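Local coordinates for protein kinase domain-containing protein (Chaetomium thermophilum, PDB 6Z3U) that probably acts as the CDK7-type kinase of the CAK complex, using ATP to phosphorylate serine and threonine in proteins, including the RNA polymerase II C-terminal repeats, at residues Pro315-Glu318 against Gly322-Lys325; Glu265-Ala270 against Met302-Leu307; Trp210-Phe215 against Ala276-Ser281. All blocks are in the same frame, centred on the assembly; numbering follows the deposited sequence.

Contact 1. Residues Pro315-Glu318 against Gly322-Lys325; sequences PTEE and GVSK
In the CMGC insert, the long connection that follows helix 301-311, the E317 carboxylate reaches forward to the backbone N-H of G322 and to the N-H and hydroxyl of S324, closing a tight fold of the chain. Its two oxygens divide the work. OE1 of E317 accepts from S324 N at 3.0 Å, nearly in line with the CD-OE1 bond, and from S324 OG at 2.6 Å, the hydroxyl lying well above the carboxylate plane. OE2 of E317 takes the N-H of G322, also from above that plane, over 3.0 Å in a nearly straight bond (164°). The bend at chi2 of E317 (-72°) turns the carboxylate toward G322 and S324. Beside this polar cluster, CG1 of V323 lies 3.6 Å from T316 O, and CG2 of V323 faces P315 CB at 4.2 Å. An ST turn lies on the glutamate's side, where T316 OG1 accepts from E318 N. The NZ of K325 stays 4.0 Å from E317 OE1, too far for a salt bridge. Three donors on one carboxylate, with an ammonium group nearby, would probably favour its ionised form and fix its rotation.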
loop_
_atom_site.group_PDB
_atom_site.type_symbol
_atom_site.label_atom_id
_atom_site.label_comp_id
_atom_site.label_asym_id
_atom_site.label_seq_id
_atom_site.Cartn_x
_atom_site.Cartn_y
_atom_site.Cartn_z
ATOM N N PRO B 315 31.107 5.564 12.237
ATOM C CA PRO B 315 30.253 6.763 12.261
ATOM C C PRO B 315 30.503 7.577 13.522
ATOM O O PRO B 315 30.574 7.030 14.625
ATOM C CB PRO B 315 28.829 6.195 12.219
ATOM C CG PRO B 315 28.956 4.805 12.737
ATOM C CD PRO B 315 30.312 4.323 12.303
ATOM N N THR B 316 30.638 8.890 13.351
ATOM C CA THR B 316 30.910 9.795 14.456
ATOM C C THR B 316 30.061 11.049 14.301
ATOM O O THR B 316 29.450 11.289 13.256
ATOM C CB THR B 316 32.390 10.180 14.521
ATOM O OG1 THR B 316 32.715 11.004 13.394
ATOM C CG2 THR B 316 33.262 8.937 14.511
ATOM N N GLU B 317 30.031 11.856 15.366
ATOM C CA GLU B 317 29.339 13.138 15.312
ATOM C C GLU B 317 29.919 14.065 14.251
ATOM O O GLU B 317 29.241 15.008 13.830
ATOM C CB GLU B 317 29.402 13.824 16.677
ATOM C CG GLU B 317 28.536 13.177 17.738
ATOM C CD GLU B 317 27.058 13.415 17.502
ATOM O OE1 GLU B 317 26.280 12.437 17.548
ATOM O OE2 GLU B 317 26.677 14.579 17.258
ATOM N N GLU B 318 31.160 13.827 13.819
ATOM C CA GLU B 318 31.780 14.680 12.811
ATOM C C GLU B 318 31.215 14.400 11.424
ATOM O O GLU B 318 30.835 15.327 10.699
ATOM C CB GLU B 318 33.298 14.477 12.819
ATOM C CG GLU B 318 34.011 15.120 14.002
ATOM C CD GLU B 318 33.528 14.592 15.342
ATOM O OE1 GLU B 318 33.230 15.417 16.234
ATOM O OE2 GLU B 318 33.432 13.355 15.497
ATOM N N GLY B 322 24.522 13.948 15.267
ATOM C CA GLY B 322 23.413 13.359 15.979
ATOM C C GLY B 322 23.376 11.849 15.966
ATOM O O GLY B 322 22.435 11.269 16.521
ATOM N N VAL B 323 24.363 11.192 15.353
ATOM C CA VAL B 323 24.336 9.734 15.260
ATOM C C VAL B 323 24.326 9.113 16.652
ATOM O O VAL B 323 23.579 8.164 16.918
ATOM C CB VAL B 323 25.525 9.231 14.417
ATOM C CG1 VAL B 323 26.848 9.584 15.080
ATOM C CG2 VAL B 323 25.416 7.729 14.182
ATOM N N SER B 324 25.141 9.646 17.565
ATOM C CA SER B 324 25.219 9.111 18.919
ATOM C C SER B 324 23.928 9.299 19.708
ATOM O O SER B 324 23.834 8.803 20.835
ATOM C CB SER B 324 26.375 9.769 19.674
ATOM O OG SER B 324 26.177 11.168 19.783
ATOM N N LYS B 325 22.945 10.009 19.155
ATOM C CA LYS B 325 21.665 10.232 19.812
ATOM C C LYS B 325 20.586 9.265 19.337
ATOM O O LYS B 325 19.420 9.421 19.715
ATOM C CB LYS B 325 21.203 11.672 19.582
ATOM C CG LYS B 325 22.262 12.724 19.874
ATOM C CD LYS B 325 22.773 12.630 21.303
ATOM C CE LYS B 325 23.535 13.885 21.704
ATOM N NZ LYS B 325 24.687 14.164 20.798
#

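Contact 2. Residues Glu265-Ala270 against Met302-Leu307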
loop_
_atom_site.group_PDB
_atom_site.type_symbol
_atom_site.label_atom_id
_atom_site.label_comp_id
_atom_site.label_asym_id
_atom_site.label_seq_id
_atom_site.Cartn_x
_atom_site.Cartn_y
_atom_site.Cartn_z
ATOM N N GLU B 265 21.846 3.361 10.170
ATOM C CA GLU B 265 20.812 4.098 10.888
ATOM C C GLU B 265 19.747 3.159 11.442
ATOM O O GLU B 265 19.185 3.422 12.511
ATOM C CB GLU B 265 20.188 5.161 9.978
ATOM C CG GLU B 265 19.429 4.639 8.761
ATOM C CD GLU B 265 20.261 4.649 7.489
ATOM O OE1 GLU B 265 21.499 4.503 7.576
ATOM O OE2 GLU B 265 19.672 4.810 6.397
ATOM N N LEU B 266 19.469 2.054 10.746
ATOM C CA LEU B 266 18.521 1.073 11.265
ATOM C C LEU B 266 19.159 0.217 12.352
ATOM O O LEU B 266 18.498 -0.137 13.335
ATOM C CB LEU B 266 17.993 0.196 10.129
ATOM C CG LEU B 266 16.614 0.565 9.573
ATOM C CD1 LEU B 266 16.488 2.061 9.326
ATOM C CD2 LEU B 266 16.331 -0.206 8.293
ATOM N N LEU B 267 20.445 -0.113 12.199
ATOM C CA LEU B 267 21.156 -0.804 13.268
ATOM C C LEU B 267 21.135 0.010 14.553
ATOM O O LEU B 267 21.130 -0.558 15.651
ATOM C CB LEU B 267 22.601 -1.083 12.845
ATOM C CG LEU B 267 22.824 -2.185 11.803
ATOM C CD1 LEU B 267 24.174 -2.026 11.138
ATOM C CD2 LEU B 267 22.713 -3.561 12.438
ATOM N N PHE B 268 21.105 1.334 14.437
ATOM C CA PHE B 268 21.053 2.221 15.588
ATOM C C PHE B 268 19.628 2.499 16.056
ATOM O O PHE B 268 19.430 3.363 16.915
ATOM C CB PHE B 268 21.764 3.535 15.259
ATOM C CG PHE B 268 23.229 3.371 14.934
ATOM C CD1 PHE B 268 23.972 2.341 15.490
ATOM C CD2 PHE B 268 23.858 4.246 14.065
ATOM C CE1 PHE B 268 25.313 2.194 15.192
ATOM C CE2 PHE B 268 25.199 4.102 13.765
ATOM C CZ PHE B 268 25.925 3.074 14.327
ATOM N N GLY B 269 18.639 1.785 15.524
ATOM C CA GLY B 269 17.280 1.923 16.008
ATOM C C GLY B 269 16.537 3.134 15.499
ATOM O O GLY B 269 15.589 3.584 16.152
ATOM N N ALA B 270 16.923 3.670 14.344
ATOM C CA ALA B 270 16.275 4.863 13.818
ATOM C C ALA B 270 14.803 4.593 13.528
ATOM O O ALA B 270 14.437 3.542 12.995
ATOM C CB ALA B 270 16.978 5.337 12.547
ATOM N N MET B 302 25.864 -6.341 16.887
ATOM C CA MET B 302 27.158 -5.785 17.269
ATOM C C MET B 302 28.229 -6.164 16.255
ATOM O O MET B 302 29.129 -5.367 15.965
ATOM C CB MET B 302 27.547 -6.254 18.671
ATOM C CG MET B 302 26.626 -5.737 19.767
ATOM S SD MET B 302 27.311 -5.914 21.427
ATOM C CE MET B 302 27.708 -7.662 21.450
ATOM N N GLU B 303 28.159 -7.383 15.713
ATOM C CA GLU B 303 29.084 -7.761 14.651
ATOM C C GLU B 303 28.830 -6.934 13.396
ATOM O O GLU B 303 29.777 -6.481 12.744
ATOM C CB GLU B 303 28.960 -9.252 14.337
ATOM C CG GLU B 303 29.496 -10.174 15.426
ATOM C CD GLU B 303 29.561 -11.628 14.986
ATOM O OE1 GLU B 303 29.963 -11.889 13.831
ATOM O OE2 GLU B 303 29.210 -12.512 15.797
ATOM N N GLN B 304 27.561 -6.719 13.048
ATOM C CA GLN B 304 27.257 -5.899 11.880
ATOM C C GLN B 304 27.752 -4.472 12.077
ATOM O O GLN B 304 28.329 -3.875 11.160
ATOM C CB GLN B 304 25.756 -5.911 11.602
ATOM C CG GLN B 304 25.388 -5.422 10.214
ATOM C CD GLN B 304 25.913 -6.326 9.118
ATOM O OE1 GLN B 304 26.216 -7.496 9.352
ATOM N NE2 GLN B 304 26.030 -5.782 7.912
ATOM N N ILE B 305 27.560 -3.920 13.276
ATOM C CA ILE B 305 28.060 -2.579 13.562
ATOM C C ILE B 305 29.581 -2.557 13.472
ATOM O O ILE B 305 30.172 -1.669 12.847
ATOM C CB ILE B 305 27.572 -2.106 14.943
ATOM C CG1 ILE B 305 26.059 -1.865 14.918
ATOM C CG2 ILE B 305 28.320 -0.846 15.365
ATOM C CD1 ILE B 305 25.457 -1.618 16.277
ATOM N N THR B 306 30.236 -3.538 14.095
ATOM C CA THR B 306 31.693 -3.595 14.049
ATOM C C THR B 306 32.187 -3.761 12.619
ATOM O O THR B 306 33.181 -3.143 12.220
ATOM C CB THR B 306 32.201 -4.739 14.926
ATOM O OG1 THR B 306 31.746 -4.553 16.272
ATOM C CG2 THR B 306 33.717 -4.792 14.915
ATOM N N LEU B 307 31.495 -4.581 11.825
ATOM C CA LEU B 307 31.923 -4.807 10.450
ATOM C C LEU B 307 31.835 -3.526 9.632
ATOM O O LEU B 307 32.751 -3.205 8.869
ATOM C CB LEU B 307 31.081 -5.911 9.813
ATOM C CG LEU B 307 31.438 -7.348 10.201
ATOM C CD1 LEU B 307 30.441 -8.327 9.592
ATOM C CD2 LEU B 307 32.851 -7.695 9.773
#
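The carbonyl oxygen of M302 is gripped twice by T306, on the helix whose residues Q304 and I305 pack against L267 and F268. T306 N donates the ordinary helical bond and T306 OG1 a second one at 2.8 Å, the two coming from opposite faces of the carbonyl plane. Across the contact the chemistry is apolar. The isobutyl group of L267 crosses the Q304 chain at about a right angle: CD1 of L267 sits 3.7 Å from Q304 CG, while CD2 of L267 touches Q304 CB at 3.9 Å. Next to it, CB of L267 meets I305 CG1 at 4.1 Å. The methyl CD1 of I305 comes to the edge of the F268 ring, near its plane, 4.0 Å from F268 CE1. Because Q304 has CG anti to the backbone N (chi1 -164°) and bends at chi2, its methylenes face the leucine and its amide turns off to bond with G298 N and L296 O. Helix 264-267 ends in a Schellman motif, with G269 as the positive-phi C-prime residue. On this helix E265, the glutamate of the kinase's counterpart of the APE motif, makes the salt bridge to R371 familiar from protein kinases. Between these segments there is no hydrogen bond, so the end of helix 264-267 and F268 just after it meet helix 301-311 through apolar side-chain packing, while the loop before that helix satisfies the glutamine's polar end.

Contact 3. Residues Trp210-Phe215 against Ala276-Ser281; sequences WCHENF and AVDIWS
H212 and D278, the closest backbone pair at 9.3 Å between their CA atoms, face each other from the last turn of helix 194-213 and the first turns of helix 276-291. The gap is spanned by side chains. NE2 of H212 donates to D278 OD2 over 3.2 Å, an almost straight bond (174°) that lies in the imidazole plane and uses the anti lone pair of the oxygen. Ring and carboxylate are nearly coplanar, 16° apart. H212 holds CG anti to its carbonyl carbon (chi1 -62°), which extends the ring across to the other helix. There CD1 of I279 meets the ring edge, 3.6 Å from H212 CE1. D278 corresponds to the invariant aspartate of helix αF in protein kinases: its OD2 also accepts from H218 N and its OD1 from R219 N, both of the HRD motif, next to D220, the predicted proton acceptor. A leucine in place of H212 would probably cost D278 OD2 the imidazole N-H, leaving the aspartate less firmly tied to helix 194-213. Where that helix ends in a Schellman motif, with F215 at positive phi, ND2 of N214 lies over one face of the W210 ring and bonds to W210 O at 2.7 Å.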
loop_
_atom_site.group_PDB
_atom_site.type_symbol
_atom_site.label_atom_id
_atom_site.label_comp_id
_atom_site.label_asym_id
_atom_site.label_seq_id
_atom_site.Cartn_x
_atom_site.Cartn_y
_atom_site.Cartn_z
ATOM N N TRP B 210 11.617 2.690 -8.984
ATOM C CA TRP B 210 10.172 2.656 -9.180
ATOM C C TRP B 210 9.435 2.535 -7.852
ATOM O O TRP B 210 8.371 3.139 -7.668
ATOM C CB TRP B 210 9.803 1.505 -10.111
ATOM C CG TRP B 210 8.349 1.423 -10.409
ATOM C CD1 TRP B 210 7.516 0.385 -10.125
ATOM C CD2 TRP B 210 7.543 2.428 -11.034
ATOM N NE1 TRP B 210 6.241 0.673 -10.545
ATOM C CE2 TRP B 210 6.231 1.921 -11.107
ATOM C CE3 TRP B 210 7.806 3.703 -11.543
ATOM C CZ2 TRP B 210 5.183 2.646 -11.668
ATOM C CZ3 TRP B 210 6.764 4.421 -12.100
ATOM C CH2 TRP B 210 5.469 3.889 -12.158
ATOM N N CYS B 211 9.982 1.758 -6.916
ATOM C CA CYS B 211 9.383 1.675 -5.589
ATOM C C CYS B 211 9.317 3.051 -4.943
ATOM O O CYS B 211 8.258 3.485 -4.476
ATOM C CB CYS B 211 10.184 0.717 -4.710
ATOM S SG CYS B 211 10.018 -1.021 -5.147
ATOM N N HIS B 212 10.447 3.759 -4.920
ATOM C CA HIS B 212 10.476 5.069 -4.283
ATOM C C HIS B 212 9.684 6.095 -5.080
ATOM O O HIS B 212 9.094 7.010 -4.493
ATOM C CB HIS B 212 11.923 5.518 -4.101
ATOM C CG HIS B 212 12.720 4.623 -3.203
ATOM N ND1 HIS B 212 14.054 4.837 -2.930
ATOM C CD2 HIS B 212 12.369 3.510 -2.518
ATOM C CE1 HIS B 212 14.489 3.893 -2.114
ATOM N NE2 HIS B 212 13.487 3.076 -1.849
ATOM N N GLU B 213 9.655 5.963 -6.408
ATOM C CA GLU B 213 8.824 6.846 -7.219
ATOM C C GLU B 213 7.361 6.756 -6.804
ATOM O O GLU B 213 6.610 7.725 -6.961
ATOM C CB GLU B 213 8.980 6.498 -8.700
ATOM C CG GLU B 213 8.834 7.684 -9.653
ATOM C CD GLU B 213 9.920 8.735 -9.466
ATOM O OE1 GLU B 213 9.684 9.905 -9.835
ATOM O OE2 GLU B 213 11.010 8.390 -8.962
ATOM N N ASN B 214 6.942 5.602 -6.279
ATOM C CA ASN B 214 5.587 5.390 -5.791
ATOM C C ASN B 214 5.512 5.399 -4.269
ATOM O O ASN B 214 4.552 4.870 -3.695
ATOM C CB ASN B 214 5.035 4.073 -6.336
ATOM C CG ASN B 214 4.843 4.104 -7.835
ATOM O OD1 ASN B 214 3.755 4.404 -8.329
ATOM N ND2 ASN B 214 5.908 3.816 -8.570
ATOM N N PHE B 215 6.516 5.973 -3.606
ATOM C CA PHE B 215 6.496 6.181 -2.160
ATOM C C PHE B 215 6.300 4.863 -1.414
ATOM O O PHE B 215 5.449 4.737 -0.531
ATOM C CB PHE B 215 5.420 7.196 -1.773
ATOM C CG PHE B 215 5.376 8.397 -2.670
ATOM C CD1 PHE B 215 6.424 9.303 -2.684
ATOM C CD2 PHE B 215 4.284 8.628 -3.489
ATOM C CE1 PHE B 215 6.388 10.409 -3.505
ATOM C CE2 PHE B 215 4.241 9.732 -4.309
ATOM C CZ PHE B 215 5.294 10.623 -4.320
ATOM N N ALA B 276 16.864 6.108 1.732
ATOM C CA ALA B 276 18.281 5.789 1.848
ATOM C C ALA B 276 18.503 4.400 2.435
ATOM O O ALA B 276 19.520 3.760 2.148
ATOM C CB ALA B 276 18.986 6.843 2.704
ATOM N N VAL B 277 17.563 3.910 3.245
ATOM C CA VAL B 277 17.740 2.595 3.852
ATOM C C VAL B 277 17.781 1.512 2.781
ATOM O O VAL B 277 18.513 0.524 2.910
ATOM C CB VAL B 277 16.632 2.319 4.886
ATOM C CG1 VAL B 277 16.737 3.295 6.042
ATOM C CG2 VAL B 277 15.256 2.379 4.235
ATOM N N ASP B 278 16.998 1.675 1.710
ATOM C CA ASP B 278 17.013 0.694 0.629
ATOM C C ASP B 278 18.261 0.822 -0.235
ATOM O O ASP B 278 18.797 -0.187 -0.707
ATOM C CB ASP B 278 15.762 0.830 -0.240
ATOM C CG ASP B 278 14.552 0.144 0.362
ATOM O OD1 ASP B 278 14.730 -0.827 1.128
ATOM O OD2 ASP B 278 13.419 0.566 0.055
ATOM N N ILE B 279 18.733 2.050 -0.463
ATOM C CA ILE B 279 19.923 2.244 -1.286
ATOM C C ILE B 279 21.117 1.527 -0.668
ATOM O O ILE B 279 21.942 0.941 -1.379
ATOM C CB ILE B 279 20.193 3.749 -1.479
ATOM C CG1 ILE B 279 19.475 4.268 -2.728
ATOM C CG2 ILE B 279 21.677 4.029 -1.582
ATOM C CD1 ILE B 279 17.988 4.036 -2.726
ATOM N N TRP B 280 21.219 1.544 0.662
ATOM C CA TRP B 280 22.312 0.843 1.327
ATOM C C TRP B 280 22.289 -0.643 1.000
ATOM O O TRP B 280 23.327 -1.238 0.690
ATOM C CB TRP B 280 22.225 1.047 2.838
ATOM C CG TRP B 280 23.269 0.294 3.607
ATOM C CD1 TRP B 280 23.240 -1.028 3.957
ATOM C CD2 TRP B 280 24.488 0.822 4.138
ATOM N NE1 TRP B 280 24.371 -1.354 4.665
ATOM C CE2 TRP B 280 25.153 -0.236 4.790
ATOM C CE3 TRP B 280 25.084 2.085 4.124
ATOM C CZ2 TRP B 280 26.381 -0.067 5.422
ATOM C CZ3 TRP B 280 26.303 2.250 4.750
ATOM C CH2 TRP B 280 26.939 1.181 5.391
ATOM N N SER B 281 21.113 -1.265 1.082
ATOM C CA SER B 281 21.005 -2.678 0.736
ATOM C C SER B 281 21.443 -2.922 -0.701
ATOM O O SER B 281 22.113 -3.921 -0.992
ATOM C CB SER B 281 19.574 -3.158 0.951
ATOM O OG SER B 281 19.225 -3.076 2.320
#

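In the fold
All three contacts belong to the mostly helical lobe of the kinase fold. Contacts 3 and 2 interleave along the chain: 210-215, 265-270, 276-281, then 302-307; contact 1 opens only after both have closed. The centres of contacts 2 and 3 lie about 19 Å apart. Those of contacts 1 and 2 are about 13 Å apart, and those of contacts 1 and 3 about 24 Å. Contact 2 is the bridge. E265 and L266 pack on V277 at the start of helix 276-291, while the F268 ring touches P315 and V323 of the insert. Packing and short runs of chain together thus connect the region near the predicted catalytic base, through the APE region, to the outlying insert, whereas contacts 1 and 3 do not touch.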